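Local coordinates for TT1696 protein (Thermus thermophilus, PDB 1UFB) that is of unknown function, folds as a HEPN-type helical bundle and may bind DNA, at residues Q36-A41 and H56-L61. Sequence-based numbering, arbitrary orientation.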
# COMPACT_ATOMS: atom_id res chain seq x y z
N GLN A 36 -7.62 -0.47 -1.95
CA GLN A 36 -7.59 0.01 -0.57
C GLN A 36 -8.83 0.85 -0.25
O GLN A 36 -9.33 0.83 0.90
CB GLN A 36 -6.30 0.82 -0.31
CG GLN A 36 -5.04 -0.03 -0.16
CD GLN A 36 -5.07 -0.82 1.15
OE1 GLN A 36 -5.43 -2.06 1.23
NE2 GLN A 36 -4.69 -0.12 2.21
N ALA A 37 -9.30 1.62 -1.25
CA ALA A 37 -10.54 2.41 -1.05
C ALA A 37 -11.68 1.44 -0.80
O ALA A 37 -12.46 1.62 0.15
CB ALA A 37 -10.86 3.25 -2.28
N ALA A 38 -11.78 0.42 -1.65
CA ALA A 38 -12.87 -0.55 -1.49
C ALA A 38 -12.83 -1.28 -0.15
O ALA A 38 -13.84 -1.48 0.54
CB ALA A 38 -12.87 -1.59 -2.65
N GLU A 39 -11.63 -1.68 0.23
CA GLU A 39 -11.42 -2.40 1.46
C GLU A 39 -11.85 -1.54 2.68
O GLU A 39 -12.58 -1.98 3.61
CB GLU A 39 -9.88 -2.74 1.54
CG GLU A 39 -9.57 -3.73 2.72
CD GLU A 39 -8.08 -3.85 3.02
OE1 GLU A 39 -7.31 -4.27 2.16
OE2 GLU A 39 -7.68 -3.54 4.16
N ALA A 40 -11.31 -0.32 2.74
CA ALA A 40 -11.61 0.60 3.88
C ALA A 40 -13.15 0.92 3.94
O ALA A 40 -13.76 0.94 5.07
CB ALA A 40 -10.76 1.93 3.72
N ALA A 41 -13.75 1.11 2.78
CA ALA A 41 -15.21 1.42 2.74
C ALA A 41 -15.98 0.25 3.30
O ALA A 41 -16.89 0.47 4.14
CB ALA A 41 -15.67 1.70 1.32
N HIS A 56 -7.85 -8.53 3.30
CA HIS A 56 -7.79 -7.71 2.09
C HIS A 56 -8.66 -8.18 0.96
O HIS A 56 -8.65 -7.58 -0.09
CB HIS A 56 -6.30 -7.65 1.66
CG HIS A 56 -5.42 -7.19 2.78
ND1 HIS A 56 -5.52 -5.91 3.29
CD2 HIS A 56 -4.55 -7.87 3.58
CE1 HIS A 56 -4.75 -5.81 4.35
NE2 HIS A 56 -4.15 -6.98 4.56
N SER A 57 -9.51 -9.18 1.23
CA SER A 57 -10.41 -9.71 0.20
C SER A 57 -11.73 -8.96 0.17
O SER A 57 -12.56 -9.13 1.07
CB SER A 57 -10.72 -11.18 0.50
OG SER A 57 -11.83 -11.59 -0.33
N ILE A 58 -11.96 -8.13 -0.85
CA ILE A 58 -13.24 -7.50 -0.82
C ILE A 58 -14.39 -8.55 -1.09
O ILE A 58 -15.57 -8.37 -0.69
CB ILE A 58 -13.25 -6.19 -1.70
CG1 ILE A 58 -13.88 -6.45 -2.95
CG2 ILE A 58 -11.83 -5.42 -1.76
CD1 ILE A 58 -14.82 -5.42 -3.03
N LEU A 59 -14.03 -9.69 -1.68
CA LEU A 59 -15.02 -10.80 -1.82
C LEU A 59 -15.47 -11.25 -0.42
O LEU A 59 -16.68 -11.45 -0.18
CB LEU A 59 -14.41 -12.02 -2.53
CG LEU A 59 -14.52 -12.14 -4.05
CD1 LEU A 59 -14.01 -13.55 -4.49
CD2 LEU A 59 -16.06 -12.02 -4.44
N ASP A 60 -14.53 -11.50 0.49
CA ASP A 60 -14.97 -11.91 1.85
C ASP A 60 -15.73 -10.74 2.54
O ASP A 60 -16.67 -10.97 3.30
CB ASP A 60 -13.80 -12.23 2.78
CG ASP A 60 -13.15 -13.59 2.49
OD1 ASP A 60 -13.80 -14.62 2.61
OD2 ASP A 60 -11.95 -13.63 2.18
N LEU A 61 -15.24 -9.51 2.33
CA LEU A 61 -15.84 -8.33 2.95
C LEU A 61 -17.32 -8.18 2.57
O LEU A 61 -18.15 -7.78 3.43
CB LEU A 61 -15.03 -7.06 2.57
CG LEU A 61 -13.69 -7.08 3.36
CD1 LEU A 61 -12.78 -5.89 2.92
CD2 LEU A 61 -13.93 -7.01 4.85
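With CG anti to the backbone N (chi1 -170°) and the chain extended beyond it, E39 reaches from helix 27-48 to H56, whose ring, with CG anti to its own carbonyl carbon and turned by chi2 of -66°, brings ND1 to the carboxylate. H56 ND1 donates to E39 OE1 over 2.7 Å in a nearly straight bond (165°). The acceptor lies in the imidazole plane, at the ring edge, whereas the donor stands above the carboxylate plane. Below this polar tip the aliphatic stem of E39 packs on the short helix 58-63, its CG 3.9 Å from L61 CD1. One residue before E39, A38 CB meets I58 CG2 at 4.1 Å, beside the closest backbone approach, 5.9 Å between E39 CA and I58 CA. The short helix starts with S57 as N-cap, its OG accepting from D60 N at 2.8 Å. Further fixing comes from D83, which accepts from I58 N, and from I119 of helix 106-126, which touches both A38 and I58, joining the short helix to the HEPN helical core. Around the carboxylate, Q35 donates to OE1, K43 forms a salt bridge with OE2, and Y91 of the second subunit hydrogen-bonds OE2, while Y86 stacks on the H56 ring. An alanine in place of E39 would probably leave H56 ND1 without its acceptor and K43 without its charge partner, and remove a bond to the second subunit. Gripped by several donors, the buried carboxylate is probably ionised, linking the turn at H56, helix 27-48 and the subunit interface through one carboxylate.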